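Long-range contacts in beta-fructofuranosidase (PDB 3WPU), which belongs to the levansucrase/invertase family of beta-fructosidase-like proteins, whose conserved domain is a five-bladed beta-propeller: residues Phe152-Trp163 / Phe179-Asn187; Asn192-Ile200 / Glu240-Phe248. One frame throughout, in Å; residues are numbered along the deposited sequence.

Interaction 1. Residues Phe152-Trp163 / Phe179-Asn187; sequences FEDQSFSHQTQW and FTDVAFYRN
Phe184 and Trp163 meet on the face of the hairpin that also carries His159, Thr161 and Val182. Phe184 turns its edge to the indole face, CZ lying 3.6 Å from Trp163 CZ2 with the ring planes 69° apart. Val182 CG2 approaches that same side of the indole, offset toward its rim; the beta-branch reaches the ring while CB packs on Thr161 OG1. On the reverse face, Ala183 CB sits centrally above the Phe152 ring, 3.7 Å from its centroid; a small residue lets the ring lie close. Gln160, bent at chi2 (-77°), reaches across to the partner strand: NE2 gives one proton to Val182 O at 2.9 Å, from above the carbonyl plane, and the other to Asp181 OD1 at 2.8 Å, from above the carboxylate plane, while OE1 is held by Thr148. Val182 O also accepts from Thr161 N. A classic beta bulge sets Ser158 and His159 opposite the single Phe184, whose O accepts from Ser158 N; Ser158 OG takes the proton of Arg186 N at 2.9 Å. Beyond it, Tyr185 OH donates to Asp154 O at 2.7 Å, with Phe157 CB over the tyrosine ring. Strand 197-210 flanks 174-184, and strand 72-81 flanks 159-169.

Interaction 2. Residues Asn192-Ile200 / Glu240-Phe248; sequences NIKPYDPRI and EFFNFRDPF
Tyr196 turns the edge of its ring toward the face of Phe242, CE2 approaching Phe242 CE2 to 3.6 Å with the planes 63° apart. Its first torsion, chi1 84°, swings the ring back over its own chain, where Pro198 CD lies above the centre of one face, and carries the phenol across to segment 240-248. There OH donates to Phe242 O at 2.6 Å, in the plane of that carbonyl. The same hydroxyl accepts from a water 2.8 Å away, which takes protons from Phe244 N and Arg245 NH1; a tyrosine suits the place because its rim packs while its tip does polar work. A second water joins Tyr196 N to Glu240 O. The rigid ring of Pro198 brings CD to 3.3 Å from Phe242 CZ. Ile200 then spreads its branches, CD1 reaching Phe244 CE2 at 3.8 Å and CG2 touching Pro247 CB. Asp197 and Arg199 point away and pair side-on through NE and NH2; Arg199 also bridges to Asp224 and Glu153. Phenol and waters thus tie the approaches to strands 197-210 and 245-250, Ile200 on Pro247 joins the strands themselves, and the two sheets meet through side chains and water, not continuous strand pairing.

The two interactions lie in series along the chain, their centres about 9 Å apart, and share strand-to-strand bonding: strand 174-184 of interaction 1 pairs with strand 197-210 of interaction 2. Asp181 N lies 2.7 Å from Arg199 O and Tyr185 O 2.8 Å from Ile193 N, both probable hydrogen bonds. Phe152 CE1 also packs on Asp197 O at 3.4 Å. Interaction 1 belongs within one sheet, whereas interaction 2 connects that sheet to the one ending in strand 245-250, a join that the hydrogen bond between Thr180 OG1 and Asp246 N also makes. Trp163 touches Tyr196 and Arg245; Trp163 and Arg245 each lie about 4 Å from bound glycerol, probably from the crystallisation liquor, and Asp246 OD1 hydrogen-bonds glycerol.

Interaction 1. Residues Phe152-Trp163 / Phe179-Asn187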
loop_
_atom_site.group_PDB
_atom_site.type_symbol
_atom_site.label_atom_id
_atom_site.label_comp_id
_atom_site.label_asym_id
_atom_site.label_seq_id
_atom_site.Cartn_x
_atom_site.Cartn_y
_atom_site.Cartn_z
ATOM N N PHE A 152 -6.064 -23.521 -5.841
ATOM C CA PHE A 152 -6.178 -23.552 -7.300
ATOM C C PHE A 152 -6.665 -24.889 -7.829
ATOM O O PHE A 152 -6.032 -25.918 -7.618
ATOM C CB PHE A 152 -4.854 -23.164 -7.943
ATOM C CG PHE A 152 -4.468 -21.750 -7.627
ATOM C CD1 PHE A 152 -5.124 -20.684 -8.237
ATOM C CD2 PHE A 152 -3.499 -21.481 -6.667
ATOM C CE1 PHE A 152 -4.801 -19.375 -7.899
ATOM C CE2 PHE A 152 -3.170 -20.182 -6.345
ATOM C CZ PHE A 152 -3.825 -19.129 -6.970
ATOM N N GLU A 153 -7.816 -24.849 -8.492
ATOM C CA GLU A 153 -8.382 -26.033 -9.120
ATOM C C GLU A 153 -7.379 -26.599 -10.134
ATOM O O GLU A 153 -7.095 -27.802 -10.137
ATOM C CB GLU A 153 -9.713 -25.678 -9.791
ATOM C CG GLU A 153 -10.859 -25.318 -8.820
ATOM C CD GLU A 153 -10.979 -23.822 -8.435
ATOM O OE1 GLU A 153 -10.000 -23.079 -8.510
ATOM O OE2 GLU A 153 -12.095 -23.372 -8.033
ATOM N N ASP A 154 -6.819 -25.723 -10.964
ATOM C CA ASP A 154 -5.818 -26.067 -11.972
ATOM C C ASP A 154 -4.413 -26.024 -11.377
ATOM O O ASP A 154 -3.814 -24.958 -11.183
ATOM C CB ASP A 154 -5.946 -25.137 -13.176
ATOM C CG ASP A 154 -5.016 -25.501 -14.322
ATOM O OD1 ASP A 154 -4.135 -26.361 -14.161
ATOM O OD2 ASP A 154 -5.183 -24.893 -15.397
ATOM N N GLN A 155 -3.892 -27.207 -11.083
ATOM C CA GLN A 155 -2.589 -27.351 -10.441
ATOM C C GLN A 155 -1.407 -27.388 -11.389
ATOM O O GLN A 155 -0.298 -27.641 -10.940
ATOM C CB GLN A 155 -2.581 -28.608 -9.586
ATOM C CG GLN A 155 -3.500 -28.512 -8.403
ATOM C CD GLN A 155 -2.904 -27.685 -7.270
ATOM O OE1 GLN A 155 -3.513 -26.716 -6.784
ATOM N NE2 GLN A 155 -1.718 -28.041 -6.873
ATOM N N SER A 156 -1.621 -27.134 -12.678
ATOM C CA SER A 156 -0.537 -27.149 -13.674
ATOM C C SER A 156 0.289 -25.866 -13.772
ATOM O O SER A 156 1.051 -25.692 -14.704
ATOM C CB SER A 156 -1.095 -27.449 -15.079
ATOM O OG SER A 156 -1.964 -26.411 -15.517
ATOM N N PHE A 157 0.137 -24.965 -12.808
ATOM C CA PHE A 157 0.806 -23.688 -12.876
ATOM C C PHE A 157 2.325 -23.820 -13.000
ATOM O O PHE A 157 2.949 -24.745 -12.441
ATOM C CB PHE A 157 0.451 -22.800 -11.681
ATOM C CG PHE A 157 0.395 -23.515 -10.359
ATOM C CD1 PHE A 157 1.566 -23.844 -9.682
ATOM C CD2 PHE A 157 -0.831 -23.835 -9.765
ATOM C CE1 PHE A 157 1.523 -24.471 -8.447
ATOM C CE2 PHE A 157 -0.871 -24.474 -8.529
ATOM C CZ PHE A 157 0.309 -24.796 -7.880
ATOM N N SER A 158 2.900 -22.895 -13.733
ATOM C CA SER A 158 4.360 -22.828 -13.905
ATOM C C SER A 158 5.026 -22.006 -12.797
ATOM O O SER A 158 6.199 -22.206 -12.479
ATOM C CB SER A 158 4.701 -22.220 -15.242
ATOM O OG SER A 158 4.102 -20.945 -15.428
ATOM N N HIS A 159 4.271 -21.067 -12.235
ATOM C CA HIS A 159 4.757 -20.167 -11.178
ATOM C C HIS A 159 3.619 -20.003 -10.202
ATOM O O HIS A 159 2.460 -20.120 -10.586
ATOM C CB HIS A 159 5.136 -18.797 -11.726
ATOM C CG HIS A 159 6.187 -18.839 -12.787
ATOM N ND1 HIS A 159 5.933 -19.262 -14.077
ATOM C CD2 HIS A 159 7.495 -18.497 -12.749
ATOM C CE1 HIS A 159 7.052 -19.200 -14.780
ATOM N NE2 HIS A 159 8.008 -18.728 -14.001
ATOM N N GLN A 160 3.949 -19.744 -8.947
ATOM C CA GLN A 160 2.910 -19.598 -7.940
ATOM C C GLN A 160 3.506 -18.675 -6.878
ATOM O O GLN A 160 4.498 -19.008 -6.237
ATOM C CB GLN A 160 2.499 -20.969 -7.411
ATOM C CG GLN A 160 1.055 -21.078 -6.900
ATOM C CD GLN A 160 0.842 -20.468 -5.533
ATOM O OE1 GLN A 160 1.147 -21.077 -4.523
ATOM N NE2 GLN A 160 0.286 -19.247 -5.498
ATOM N N THR A 161 2.904 -17.502 -6.730
ATOM C CA THR A 161 3.463 -16.454 -5.878
ATOM C C THR A 161 2.480 -15.989 -4.849
ATOM O O THR A 161 1.288 -16.238 -4.954
ATOM C CB THR A 161 3.850 -15.213 -6.669
ATOM O OG1 THR A 161 2.701 -14.626 -7.297
ATOM C CG2 THR A 161 4.832 -15.557 -7.723
ATOM N N GLN A 162 3.031 -15.303 -3.860
ATOM C CA GLN A 162 2.279 -14.524 -2.901
ATOM C C GLN A 162 2.607 -13.067 -3.160
ATOM O O GLN A 162 3.775 -12.670 -3.214
ATOM C CB GLN A 162 2.592 -14.903 -1.462
ATOM C CG GLN A 162 2.322 -16.359 -1.135
ATOM C CD GLN A 162 3.571 -17.125 -0.760
ATOM O OE1 GLN A 162 4.457 -16.585 -0.125
ATOM N NE2 GLN A 162 3.614 -18.408 -1.101
ATOM N N TRP A 163 1.560 -12.301 -3.418
ATOM C CA TRP A 163 1.650 -10.860 -3.633
ATOM C C TRP A 163 0.999 -10.110 -2.439
ATOM O O TRP A 163 0.552 -10.763 -1.490
ATOM C CB TRP A 163 1.049 -10.539 -5.005
ATOM C CG TRP A 163 1.959 -10.823 -6.196
ATOM C CD1 TRP A 163 3.217 -11.353 -6.184
ATOM C CD2 TRP A 163 1.629 -10.585 -7.558
ATOM N NE1 TRP A 163 3.706 -11.433 -7.480
ATOM C CE2 TRP A 163 2.749 -10.966 -8.343
ATOM C CE3 TRP A 163 0.517 -10.046 -8.197
ATOM C CZ2 TRP A 163 2.750 -10.852 -9.744
ATOM C CZ3 TRP A 163 0.527 -9.917 -9.603
ATOM C CH2 TRP A 163 1.644 -10.316 -10.351
ATOM N N PHE A 179 -3.862 -11.700 1.644
ATOM C CA PHE A 179 -2.855 -11.552 0.605
ATOM C C PHE A 179 -3.395 -11.898 -0.770
ATOM O O PHE A 179 -4.543 -12.263 -0.930
ATOM C CB PHE A 179 -1.604 -12.364 0.965
ATOM C CG PHE A 179 -1.789 -13.864 0.879
ATOM C CD1 PHE A 179 -1.232 -14.595 -0.167
ATOM C CD2 PHE A 179 -2.538 -14.543 1.847
ATOM C CE1 PHE A 179 -1.403 -15.979 -0.246
ATOM C CE2 PHE A 179 -2.713 -15.919 1.767
ATOM C CZ PHE A 179 -2.146 -16.624 0.720
ATOM N N THR A 180 -2.556 -11.720 -1.775
ATOM C CA THR A 180 -2.911 -12.035 -3.134
ATOM C C THR A 180 -2.191 -13.309 -3.518
ATOM O O THR A 180 -0.954 -13.353 -3.566
ATOM C CB THR A 180 -2.569 -10.903 -4.111
ATOM O OG1 THR A 180 -2.990 -9.626 -3.591
ATOM C CG2 THR A 180 -3.206 -11.150 -5.490
ATOM N N ASP A 181 -2.964 -14.343 -3.810
ATOM C CA ASP A 181 -2.437 -15.672 -4.063
ATOM C C ASP A 181 -2.535 -15.874 -5.567
ATOM O O ASP A 181 -3.627 -15.815 -6.110
ATOM C CB ASP A 181 -3.259 -16.705 -3.281
ATOM C CG ASP A 181 -2.541 -18.064 -3.139
ATOM O OD1 ASP A 181 -1.338 -18.189 -3.505
ATOM O OD2 ASP A 181 -3.165 -19.033 -2.652
ATOM N N VAL A 182 -1.398 -16.046 -6.252
ATOM C CA VAL A 182 -1.385 -15.957 -7.708
ATOM C C VAL A 182 -0.790 -17.196 -8.373
ATOM O O VAL A 182 0.274 -17.711 -7.969
ATOM C CB VAL A 182 -0.606 -14.715 -8.203
ATOM C CG1 VAL A 182 -0.874 -14.447 -9.677
ATOM C CG2 VAL A 182 -0.982 -13.484 -7.395
ATOM N N ALA A 183 -1.467 -17.676 -9.404
ATOM C CA ALA A 183 -0.969 -18.795 -10.218
ATOM C C ALA A 183 -0.782 -18.338 -11.661
ATOM O O ALA A 183 -1.626 -17.651 -12.226
ATOM C CB ALA A 183 -1.911 -19.986 -10.163
ATOM N N PHE A 184 0.359 -18.709 -12.245
ATOM C CA PHE A 184 0.679 -18.389 -13.616
ATOM C C PHE A 184 0.782 -19.681 -14.403
ATOM O O PHE A 184 1.215 -20.708 -13.857
ATOM C CB PHE A 184 2.025 -17.680 -13.744
ATOM C CG PHE A 184 2.123 -16.377 -12.979
ATOM C CD1 PHE A 184 2.046 -15.158 -13.640
ATOM C CD2 PHE A 184 2.310 -16.374 -11.594
ATOM C CE1 PHE A 184 2.156 -13.968 -12.935
ATOM C CE2 PHE A 184 2.452 -15.180 -10.891
ATOM C CZ PHE A 184 2.344 -13.983 -11.565
ATOM N N TYR A 185 0.440 -19.595 -15.688
ATOM C CA TYR A 185 0.410 -20.771 -16.574
ATOM C C TYR A 185 1.142 -20.429 -17.853
ATOM O O TYR A 185 0.540 -19.999 -18.833
ATOM C CB TYR A 185 -1.034 -21.196 -16.819
ATOM C CG TYR A 185 -1.756 -21.523 -15.547
ATOM C CD1 TYR A 185 -1.861 -22.841 -15.084
ATOM C CD2 TYR A 185 -2.326 -20.517 -14.773
ATOM C CE1 TYR A 185 -2.518 -23.142 -13.897
ATOM C CE2 TYR A 185 -2.983 -20.815 -13.590
ATOM C CZ TYR A 185 -3.055 -22.123 -13.143
ATOM O OH TYR A 185 -3.723 -22.419 -11.973
ATOM N N ARG A 186 2.466 -20.589 -17.812
ATOM C CA ARG A 186 3.340 -20.089 -18.869
ATOM C C ARG A 186 4.107 -21.217 -19.548
ATOM O O ARG A 186 4.481 -22.195 -18.902
ATOM C CB ARG A 186 4.318 -19.059 -18.301
ATOM C CG ARG A 186 3.672 -17.684 -18.090
ATOM C CD ARG A 186 4.142 -16.961 -16.842
ATOM N NE ARG A 186 5.329 -16.133 -17.018
ATOM C CZ ARG A 186 5.408 -14.809 -16.808
ATOM N NH1 ARG A 186 4.366 -14.070 -16.454
ATOM N NH2 ARG A 186 6.562 -14.212 -16.984
ATOM N N ASN A 187 4.305 -21.068 -20.855
ATOM C CA ASN A 187 5.180 -21.951 -21.612
ATOM C C ASN A 187 6.617 -21.615 -21.288
ATOM O O ASN A 187 6.905 -20.554 -20.740
ATOM C CB ASN A 187 4.955 -21.796 -23.120
ATOM C CG ASN A 187 3.562 -22.205 -23.554
ATOM O OD1 ASN A 187 2.794 -21.390 -24.072
ATOM N ND2 ASN A 187 3.224 -23.452 -23.334
#

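Interaction 2. Residues Asn192-Ile200 / Glu240-Phe248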
loop_
_atom_site.group_PDB
_atom_site.type_symbol
_atom_site.label_atom_id
_atom_site.label_comp_id
_atom_site.label_asym_id
_atom_site.label_seq_id
_atom_site.Cartn_x
_atom_site.Cartn_y
_atom_site.Cartn_z
ATOM N N ASN A 192 1.852 -17.049 -22.296
ATOM C CA ASN A 192 0.739 -17.625 -21.560
ATOM C C ASN A 192 0.098 -18.810 -22.260
ATOM O O ASN A 192 -0.145 -18.782 -23.477
ATOM C CB ASN A 192 -0.369 -16.580 -21.347
ATOM C CG ASN A 192 -0.038 -15.536 -20.284
ATOM O OD1 ASN A 192 -0.746 -14.533 -20.175
ATOM N ND2 ASN A 192 0.995 -15.767 -19.489
ATOM N N ILE A 193 -0.199 -19.840 -21.482
ATOM C CA ILE A 193 -1.081 -20.926 -21.891
ATOM C C ILE A 193 -2.515 -20.439 -21.696
ATOM O O ILE A 193 -3.372 -20.649 -22.559
ATOM C CB ILE A 193 -0.784 -22.205 -21.080
ATOM C CG1 ILE A 193 0.579 -22.761 -21.517
ATOM C CG2 ILE A 193 -1.890 -23.249 -21.214
ATOM C CD1 ILE A 193 1.239 -23.670 -20.506
ATOM N N LYS A 194 -2.754 -19.755 -20.572
ATOM C CA LYS A 194 -4.026 -19.078 -20.308
ATOM C C LYS A 194 -3.710 -17.861 -19.415
ATOM O O LYS A 194 -2.585 -17.729 -18.938
ATOM C CB LYS A 194 -5.045 -20.017 -19.628
ATOM C CG LYS A 194 -4.635 -20.551 -18.257
ATOM C CD LYS A 194 -5.818 -21.142 -17.492
ATOM C CE LYS A 194 -5.469 -21.422 -16.035
ATOM N NZ LYS A 194 -6.661 -21.846 -15.241
ATOM N N PRO A 195 -4.685 -16.975 -19.191
ATOM C CA PRO A 195 -4.387 -15.829 -18.322
ATOM C C PRO A 195 -4.026 -16.260 -16.898
ATOM O O PRO A 195 -4.485 -17.286 -16.419
ATOM C CB PRO A 195 -5.699 -15.031 -18.346
ATOM C CG PRO A 195 -6.336 -15.409 -19.651
ATOM C CD PRO A 195 -6.012 -16.853 -19.823
ATOM N N TYR A 196 -3.224 -15.454 -16.222
ATOM C CA TYR A 196 -2.885 -15.724 -14.834
ATOM C C TYR A 196 -4.121 -15.594 -13.942
ATOM O O TYR A 196 -5.170 -15.106 -14.370
ATOM C CB TYR A 196 -1.731 -14.860 -14.361
ATOM C CG TYR A 196 -2.053 -13.454 -13.880
ATOM C CD1 TYR A 196 -1.447 -12.957 -12.740
ATOM C CD2 TYR A 196 -2.976 -12.633 -14.547
ATOM C CE1 TYR A 196 -1.697 -11.688 -12.289
ATOM C CE2 TYR A 196 -3.244 -11.355 -14.110
ATOM C CZ TYR A 196 -2.638 -10.895 -12.951
ATOM O OH TYR A 196 -2.878 -9.619 -12.513
ATOM N N ASP A 197 -3.950 -16.039 -12.708
ATOM C CA ASP A 197 -5.072 -16.248 -11.789
ATOM C C ASP A 197 -4.693 -15.720 -10.421
ATOM O O ASP A 197 -4.195 -16.464 -9.583
ATOM C CB ASP A 197 -5.415 -17.727 -11.740
ATOM C CG ASP A 197 -6.718 -18.022 -11.015
ATOM O OD1 ASP A 197 -7.271 -17.157 -10.324
ATOM O OD2 ASP A 197 -7.154 -19.182 -11.109
ATOM N N PRO A 198 -4.920 -14.411 -10.203
ATOM C CA PRO A 198 -4.696 -13.777 -8.916
ATOM C C PRO A 198 -5.970 -13.801 -8.090
ATOM O O PRO A 198 -7.019 -13.380 -8.577
ATOM C CB PRO A 198 -4.366 -12.346 -9.292
ATOM C CG PRO A 198 -5.105 -12.088 -10.565
ATOM C CD PRO A 198 -5.308 -13.433 -11.239
ATOM N N ARG A 199 -5.856 -14.222 -6.841
ATOM C CA ARG A 199 -7.026 -14.291 -5.947
ATOM C C ARG A 199 -6.733 -13.634 -4.629
ATOM O O ARG A 199 -5.603 -13.691 -4.132
ATOM C CB ARG A 199 -7.440 -15.727 -5.729
ATOM C CG ARG A 199 -7.705 -16.465 -7.036
ATOM C CD ARG A 199 -8.333 -17.819 -6.818
ATOM N NE ARG A 199 -8.439 -18.570 -8.062
ATOM C CZ ARG A 199 -8.907 -19.814 -8.144
ATOM N NH1 ARG A 199 -9.399 -20.416 -7.072
ATOM N NH2 ARG A 199 -8.909 -20.445 -9.305
ATOM N N ILE A 200 -7.769 -13.059 -4.010
ATOM C CA ILE A 200 -7.617 -12.491 -2.688
ATOM C C ILE A 200 -7.909 -13.625 -1.713
ATOM O O ILE A 200 -8.938 -14.300 -1.812
ATOM C CB ILE A 200 -8.535 -11.259 -2.487
ATOM C CG1 ILE A 200 -8.007 -10.110 -3.337
ATOM C CG2 ILE A 200 -8.605 -10.886 -1.018
ATOM C CD1 ILE A 200 -8.897 -8.903 -3.439
ATOM N N GLU A 240 -6.218 -10.317 -20.634
ATOM C CA GLU A 240 -5.239 -11.289 -20.208
ATOM C C GLU A 240 -4.354 -10.799 -19.066
ATOM O O GLU A 240 -3.853 -11.588 -18.268
ATOM C CB GLU A 240 -4.360 -11.599 -21.431
ATOM C CG GLU A 240 -3.157 -12.449 -21.181
ATOM C CD GLU A 240 -2.626 -13.031 -22.474
ATOM O OE1 GLU A 240 -2.834 -12.420 -23.549
ATOM O OE2 GLU A 240 -2.015 -14.112 -22.395
ATOM N N PHE A 241 -4.131 -9.494 -19.041
ATOM C CA PHE A 241 -3.236 -8.858 -18.081
ATOM C C PHE A 241 -3.983 -7.944 -17.134
ATOM O O PHE A 241 -3.426 -6.959 -16.623
ATOM C CB PHE A 241 -2.152 -8.107 -18.825
ATOM C CG PHE A 241 -1.319 -9.001 -19.693
ATOM C CD1 PHE A 241 -0.534 -9.997 -19.123
ATOM C CD2 PHE A 241 -1.354 -8.888 -21.075
ATOM C CE1 PHE A 241 0.225 -10.851 -19.915
ATOM C CE2 PHE A 241 -0.593 -9.733 -21.877
ATOM C CZ PHE A 241 0.193 -10.717 -21.292
ATOM N N PHE A 242 -5.223 -8.321 -16.839
ATOM C CA PHE A 242 -6.020 -7.647 -15.828
ATOM C C PHE A 242 -5.315 -7.580 -14.483
ATOM O O PHE A 242 -4.522 -8.451 -14.158
ATOM C CB PHE A 242 -7.384 -8.338 -15.647
ATOM C CG PHE A 242 -7.343 -9.654 -14.887
ATOM C CD1 PHE A 242 -7.979 -9.762 -13.654
ATOM C CD2 PHE A 242 -6.723 -10.795 -15.410
ATOM C CE1 PHE A 242 -8.003 -10.963 -12.976
ATOM C CE2 PHE A 242 -6.718 -11.997 -14.717
ATOM C CZ PHE A 242 -7.367 -12.088 -13.496
ATOM N N ASN A 243 -5.628 -6.535 -13.719
ATOM C CA ASN A 243 -5.134 -6.324 -12.369
ATOM C C ASN A 243 -6.188 -6.688 -11.347
ATOM O O ASN A 243 -7.347 -6.338 -11.512
ATOM C CB ASN A 243 -4.763 -4.850 -12.204
ATOM C CG ASN A 243 -3.739 -4.403 -13.227
ATOM O OD1 ASN A 243 -3.997 -3.547 -14.085
ATOM N ND2 ASN A 243 -2.580 -4.969 -13.130
ATOM N N PHE A 244 -5.769 -7.364 -10.287
ATOM C CA PHE A 244 -6.699 -7.787 -9.206
ATOM C C PHE A 244 -5.835 -8.228 -8.049
ATOM O O PHE A 244 -5.232 -9.294 -8.095
ATOM C CB PHE A 244 -7.645 -8.907 -9.657
ATOM C CG PHE A 244 -8.719 -9.213 -8.646
ATOM C CD1 PHE A 244 -9.894 -8.487 -8.621
ATOM C CD2 PHE A 244 -8.540 -10.236 -7.731
ATOM C CE1 PHE A 244 -10.853 -8.753 -7.648
ATOM C CE2 PHE A 244 -9.504 -10.522 -6.789
ATOM C CZ PHE A 244 -10.662 -9.776 -6.754
ATOM N N ARG A 245 -5.662 -7.358 -7.072
ATOM C CA ARG A 245 -4.718 -7.619 -5.984
ATOM C C ARG A 245 -4.787 -6.602 -4.868
ATOM O O ARG A 245 -5.517 -5.607 -4.970
ATOM C CB ARG A 245 -3.266 -7.653 -6.557
ATOM C CG ARG A 245 -2.816 -6.398 -7.273
ATOM C CD ARG A 245 -1.362 -6.577 -7.727
ATOM N NE ARG A 245 -0.894 -5.470 -8.538
ATOM C CZ ARG A 245 -1.094 -5.313 -9.839
ATOM N NH1 ARG A 245 -1.737 -6.221 -10.561
ATOM N NH2 ARG A 245 -0.587 -4.251 -10.449
ATOM N N ASP A 246 -4.031 -6.890 -3.809
ATOM C CA ASP A 246 -3.660 -5.962 -2.732
ATOM C C ASP A 246 -4.827 -5.650 -1.753
ATOM O O ASP A 246 -5.207 -4.485 -1.636
ATOM C CB ASP A 246 -3.153 -4.628 -3.271
ATOM C CG ASP A 246 -1.950 -4.757 -4.222
ATOM O OD1 ASP A 246 -1.317 -5.824 -4.251
ATOM O OD2 ASP A 246 -1.717 -3.781 -5.018
ATOM N N PRO A 247 -5.312 -6.661 -1.020
ATOM C CA PRO A 247 -6.421 -6.436 -0.062
ATOM C C PRO A 247 -5.971 -5.674 1.200
ATOM O O PRO A 247 -4.981 -6.046 1.852
ATOM C CB PRO A 247 -6.829 -7.858 0.324
ATOM C CG PRO A 247 -5.580 -8.648 0.170
ATOM C CD PRO A 247 -4.973 -8.099 -1.084
ATOM N N PHE A 248 -6.733 -4.636 1.556
ATOM C CA PHE A 248 -6.566 -3.874 2.791
ATOM C C PHE A 248 -7.929 -3.842 3.502
ATOM O O PHE A 248 -8.873 -3.322 2.927
ATOM C CB PHE A 248 -6.125 -2.435 2.449
ATOM C CG PHE A 248 -6.106 -1.490 3.637
ATOM C CD1 PHE A 248 -4.975 -1.365 4.416
ATOM C CD2 PHE A 248 -7.238 -0.752 3.992
ATOM C CE1 PHE A 248 -4.931 -0.519 5.518
ATOM C CE2 PHE A 248 -7.196 0.114 5.080
ATOM C CZ PHE A 248 -6.067 0.217 5.860
HETATM O O HOH W 1 -3.178 -8.727 -9.907
HETATM O O HOH W 2 -1.778 -13.315 -17.745
#